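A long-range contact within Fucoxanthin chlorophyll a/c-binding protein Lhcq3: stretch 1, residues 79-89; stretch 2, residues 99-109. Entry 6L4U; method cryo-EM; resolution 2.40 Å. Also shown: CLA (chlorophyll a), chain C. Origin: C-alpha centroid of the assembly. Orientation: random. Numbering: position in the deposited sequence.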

# COMPACT_ATOMS: atom_id res chain seq x y z
N GLY X 79 1.58 40.01 79.12
CA GLY X 79 2.44 38.86 78.94
C GLY X 79 3.91 39.21 78.92
O GLY X 79 4.76 38.39 79.29
N TYR X 80 4.25 40.43 78.49
CA TYR X 80 5.62 40.89 78.60
C TYR X 80 5.95 41.35 80.01
O TYR X 80 7.09 41.17 80.46
CB TYR X 80 5.89 42.02 77.61
CG TYR X 80 7.33 42.12 77.18
CD1 TYR X 80 7.81 41.40 76.09
CD2 TYR X 80 8.22 42.93 77.88
CE1 TYR X 80 9.13 41.49 75.70
CE2 TYR X 80 9.54 43.02 77.49
CZ TYR X 80 9.99 42.30 76.41
OH TYR X 80 11.31 42.40 76.03
N LEU X 81 4.99 41.94 80.72
CA LEU X 81 5.23 42.41 82.07
C LEU X 81 5.31 41.26 83.06
O LEU X 81 6.08 41.32 84.03
CB LEU X 81 4.14 43.39 82.49
CG LEU X 81 4.24 44.79 81.89
CD1 LEU X 81 3.11 45.67 82.40
CD2 LEU X 81 5.59 45.41 82.20
N VAL X 82 4.54 40.20 82.84
CA VAL X 82 4.53 39.07 83.76
C VAL X 82 5.75 38.19 83.53
O VAL X 82 6.48 37.85 84.47
CB VAL X 82 3.22 38.28 83.62
CG1 VAL X 82 3.34 36.90 84.22
CG2 VAL X 82 2.08 39.04 84.29
N GLN X 83 6.01 37.82 82.27
CA GLN X 83 7.14 36.95 81.98
C GLN X 83 8.46 37.71 82.06
O GLN X 83 9.52 37.09 82.22
CB GLN X 83 6.98 36.31 80.61
CG GLN X 83 5.74 35.45 80.49
CD GLN X 83 5.24 35.33 79.06
OE1 GLN X 83 4.07 35.57 78.78
NE2 GLN X 83 6.13 34.96 78.15
N GLY X 84 8.43 39.04 81.96
CA GLY X 84 9.64 39.82 82.08
C GLY X 84 10.14 39.95 83.50
O GLY X 84 11.34 40.17 83.71
N ALA X 85 9.25 39.82 84.49
CA ALA X 85 9.66 39.85 85.88
C ALA X 85 10.29 38.55 86.34
O ALA X 85 11.35 38.56 86.97
CB ALA X 85 8.47 40.16 86.78
N GLY X 86 9.67 37.42 86.01
CA GLY X 86 10.02 36.14 86.58
C GLY X 86 8.84 35.34 87.07
O GLY X 86 9.04 34.21 87.55
N ILE X 87 7.63 35.89 86.99
CA ILE X 87 6.43 35.10 87.28
C ILE X 87 6.28 34.05 86.20
O ILE X 87 6.16 34.37 85.01
CB ILE X 87 5.18 35.99 87.36
CG1 ILE X 87 5.29 36.98 88.51
CG2 ILE X 87 3.94 35.13 87.50
CD1 ILE X 87 5.48 38.40 88.06
N HIS X 88 6.28 32.78 86.60
CA HIS X 88 6.11 31.70 85.65
C HIS X 88 5.45 30.52 86.35
O HIS X 88 5.49 30.40 87.58
CB HIS X 88 7.45 31.27 85.03
CG HIS X 88 8.39 30.63 86.00
ND1 HIS X 88 8.40 29.27 86.24
CD2 HIS X 88 9.36 31.16 86.78
CE1 HIS X 88 9.33 28.99 87.13
NE2 HIS X 88 9.93 30.12 87.47
N PHE X 89 4.83 29.67 85.55
CA PHE X 89 4.09 28.53 86.05
C PHE X 89 5.04 27.50 86.65
O PHE X 89 6.18 27.37 86.21
CB PHE X 89 3.27 27.91 84.92
CG PHE X 89 2.07 28.71 84.54
CD1 PHE X 89 1.29 29.33 85.50
CD2 PHE X 89 1.72 28.86 83.20
CE1 PHE X 89 0.18 30.07 85.15
CE2 PHE X 89 0.61 29.61 82.85
CZ PHE X 89 -0.16 30.21 83.82
MG CLA C . 2.32 34.28 78.62
CHA CLA C . 4.19 31.63 79.77
CHB CLA C . 3.17 33.39 75.47
CHC CLA C . 0.00 36.47 77.51
CHD CLA C . 1.20 34.87 82.09
NA CLA C . 3.43 32.76 77.76
C1A CLA C . 4.17 31.87 78.29
C2A CLA C . 4.94 30.98 77.35
C3A CLA C . 4.65 31.61 76.01
C4A CLA C . 3.69 32.67 76.45
CMA CLA C . 5.92 32.25 75.48
CAA CLA C . 4.18 29.70 76.94
CBA CLA C . 3.40 28.80 77.90
CGA CLA C . 2.04 29.28 78.37
O1A CLA C . 1.41 28.59 79.14
O2A CLA C . 1.44 30.54 77.96
NB CLA C . 1.68 34.83 76.76
C1B CLA C . 2.18 34.46 75.59
C2B CLA C . 1.61 35.14 74.40
C3B CLA C . 0.65 36.06 75.04
C4B CLA C . 0.79 35.77 76.49
CMB CLA C . 1.95 34.94 72.94
CAB CLA C . -0.26 37.06 74.45
CBB CLA C . 0.17 37.97 73.61
NC CLA C . 0.91 35.41 79.61
C1C CLA C . 0.07 36.24 78.97
C2C CLA C . -0.86 36.97 79.85
C3C CLA C . -0.50 36.50 81.20
C4C CLA C . 0.60 35.55 80.92
CMC CLA C . -1.92 37.97 79.47
CAC CLA C . -1.10 36.88 82.52
CBC CLA C . -2.23 35.90 82.75
ND CLA C . 2.54 33.52 80.49
C1D CLA C . 2.14 33.78 81.84
C2D CLA C . 2.75 32.90 82.87
C3D CLA C . 3.58 32.04 82.00
C4D CLA C . 3.39 32.45 80.70
CMD CLA C . 2.67 32.76 84.37
CAD CLA C . 4.52 30.89 81.97
OBD CLA C . 4.95 30.23 82.98
CBD CLA C . 4.94 30.64 80.58
CGD CLA C . 6.40 30.95 80.52
O1D CLA C . 7.20 30.08 80.24
O2D CLA C . 6.88 32.29 80.79
CED CLA C . 8.19 32.65 80.36
C1 CLA C . 0.60 31.18 78.92
C2 CLA C . -0.75 31.56 78.37
C3 CLA C . -1.64 32.24 79.11
C4 CLA C . -1.34 32.64 80.52
C5 CLA C . -2.99 32.60 78.54
C6 CLA C . -2.97 33.90 77.74
C7 CLA C . -4.25 34.70 77.98
C8 CLA C . -5.50 33.91 77.61
C9 CLA C . -5.57 33.68 76.10
C10 CLA C . -6.74 34.67 78.07
C11 CLA C . -7.51 33.96 79.18
C12 CLA C . -6.79 33.96 80.53
C13 CLA C . -7.06 35.18 81.43
C14 CLA C . -8.43 35.82 81.20
C15 CLA C . -5.95 36.22 81.30
C16 CLA C . -5.81 37.06 82.56
C17 CLA C . -5.33 38.47 82.25
C18 CLA C . -5.17 39.31 83.52
C19 CLA C . -4.03 38.80 84.39
C20 CLA C . -6.47 39.38 84.31
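Stretch 2, residues 99-109: FESLSAMKPLE

Stretch 1 enters as the closing turns of a helix and leaves as an extended loop. The helix runs in from before Gly79, Gly86 is the first residue to leave helical phi/psi, at 133/-3°, and His88 and Phe89 then run out in extended conformation. Stretch 2 answers with two short, weakly bonded helical pieces, about 99–103 and 107–109, joined by Met105 and Lys106 in extended conformation. The two stretches run in opposite directions. The nearest CA atoms pair Tyr80 with Pro107 at 6.2 Å, Gly84 with Lys106 at 6.2 Å, Gly86 with Ser103 at 5.7 Å and Phe89 with Phe99 at 6.2 Å, so the start of stretch 2 lies on the end of stretch 1. No hydrogen bond crosses between them, and the 593 Å² of buried surface rests on packing.

At the helical end the rule is a proline laid on an aromatic ring. Pro107 points its CB toward stretch 1, and its CG stands 3.9 Å from the centroid of the Tyr80 ring, 17° off the ring normal, a CH-pi contact over the face. Leu108 takes the edge of the same ring, with its CG 3.8 Å from Tyr80 CE1. The proline also reaches the helix backbone: Pro107 CG is 3.9 Å from Gly84 N. An ideal CB on Gly84 would be 4.2 Å from Pro107 CG and would clash with Tyr80 O of its own helix.

Gly86 is glycine by its backbone angles. At its positive phi a CB would be jammed against the carbonyl oxygen of the preceding residue. The small Ser103 sits against this turn, its OG 3.3 Å from Gly86 CA, while its CB lies 3.7 Å from His88 CD2.

His88 points toward stretch 2 and fills the space beside the first helical piece. Phe99 O lies over one face of its imidazole, and Glu100, whose CB points away, brings its carboxylate back to the ring edge, with OE2 3.1 Å from His88 CE1. The ring is held from within its own stretch by a hydrogen bond from His88 ND1 to Phe89 O, 2.9 Å long.

At the far end two phenylalanines interlock. Phe89 CB sits 3.8 Å from the centroid of the Phe99 ring, almost exactly on the ring normal, and the edge of the Phe89 ring faces Phe99, with centroids 5.8 Å apart and planes at 86°.

Chlorophyll a then ties both stretches together, as suits a chlorophyll-binding protein. The side chain of Gln83 reaches the magnesium of the chlorophyll with its amide end, and the backbone Phe89 N donates a hydrogen bond to CLA OBD at 2.6 Å with a nearly straight angle of 174°. From stretch 2, Phe99 CD1 comes within 3.2 Å of CLA OBD and Leu102 CB within 3.3 Å of CLA O1D. Gly79 leaves room for the pigment: its CA is 3.5 Å from CLA C1C, and a CB there would clash with the macrocycle at CHC.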

# COMPACT_ATOMS: atom_id res chain seq x y z
N PHE X 99 9.30 25.65 82.58
CA PHE X 99 9.09 27.09 82.63
C PHE X 99 10.27 27.81 83.25
O PHE X 99 10.34 29.04 83.22
CB PHE X 99 7.82 27.41 83.41
CG PHE X 99 6.58 26.75 82.86
CD1 PHE X 99 5.86 27.35 81.83
CD2 PHE X 99 6.11 25.56 83.39
CE1 PHE X 99 4.72 26.76 81.33
CE2 PHE X 99 4.97 24.97 82.90
CZ PHE X 99 4.27 25.56 81.87
N GLU X 100 11.20 27.06 83.86
CA GLU X 100 12.39 27.65 84.45
C GLU X 100 13.30 28.26 83.39
O GLU X 100 13.89 29.33 83.60
CB GLU X 100 13.16 26.60 85.25
CG GLU X 100 12.41 26.01 86.44
CD GLU X 100 12.24 26.98 87.59
OE1 GLU X 100 13.11 27.86 87.77
OE2 GLU X 100 11.25 26.86 88.34
N SER X 101 13.42 27.60 82.24
CA SER X 101 14.29 28.09 81.19
C SER X 101 13.66 29.21 80.38
O SER X 101 14.38 30.08 79.88
CB SER X 101 14.69 26.94 80.26
OG SER X 101 13.54 26.23 79.82
N LEU X 102 12.34 29.21 80.23
CA LEU X 102 11.68 30.25 79.44
C LEU X 102 11.59 31.57 80.19
O LEU X 102 11.67 32.63 79.57
CB LEU X 102 10.29 29.79 79.03
CG LEU X 102 10.22 28.50 78.23
CD1 LEU X 102 8.82 27.96 78.24
CD2 LEU X 102 10.69 28.73 76.81
N SER X 103 11.43 31.53 81.51
CA SER X 103 11.45 32.75 82.29
C SER X 103 12.86 33.30 82.45
O SER X 103 13.02 34.49 82.76
CB SER X 103 10.82 32.52 83.66
OG SER X 103 10.81 33.71 84.43
N ALA X 104 13.88 32.47 82.24
CA ALA X 104 15.26 32.93 82.26
C ALA X 104 15.60 33.80 81.06
O ALA X 104 16.60 34.52 81.10
CB ALA X 104 16.21 31.73 82.33
N MET X 105 14.81 33.73 80.00
CA MET X 105 15.03 34.55 78.81
C MET X 105 14.09 35.75 78.80
O MET X 105 13.08 35.79 79.50
CB MET X 105 14.83 33.72 77.55
CG MET X 105 15.85 32.62 77.36
SD MET X 105 15.55 31.69 75.84
CE MET X 105 14.10 30.76 76.32
N LYS X 106 14.45 36.74 78.00
CA LYS X 106 13.54 37.82 77.70
C LYS X 106 12.39 37.27 76.85
O LYS X 106 12.58 36.31 76.10
CB LYS X 106 14.27 38.94 76.97
CG LYS X 106 15.28 39.63 77.87
CD LYS X 106 16.02 40.75 77.17
CE LYS X 106 16.96 41.45 78.13
NZ LYS X 106 18.05 40.54 78.58
N PRO X 107 11.18 37.83 76.98
CA PRO X 107 9.99 37.14 76.44
C PRO X 107 9.95 37.04 74.92
O PRO X 107 9.45 36.05 74.40
CB PRO X 107 8.83 37.98 76.98
CG PRO X 107 9.37 38.65 78.17
CD PRO X 107 10.78 38.98 77.81
N LEU X 108 10.52 38.02 74.21
CA LEU X 108 10.42 38.04 72.75
C LEU X 108 11.20 36.90 72.10
O LEU X 108 10.91 36.53 70.96
CB LEU X 108 10.90 39.39 72.21
CG LEU X 108 9.84 40.48 72.07
CD1 LEU X 108 10.37 41.63 71.24
CD2 LEU X 108 8.55 39.93 71.47
N GLU X 109 12.19 36.34 72.79
CA GLU X 109 12.81 35.10 72.32
C GLU X 109 12.44 33.90 73.17
O GLU X 109 12.94 32.80 72.91
CB GLU X 109 14.34 35.23 72.27
CG GLU X 109 15.03 35.42 73.60
CD GLU X 109 15.23 36.88 73.95
OE1 GLU X 109 14.58 37.74 73.31
OE2 GLU X 109 16.05 37.17 74.84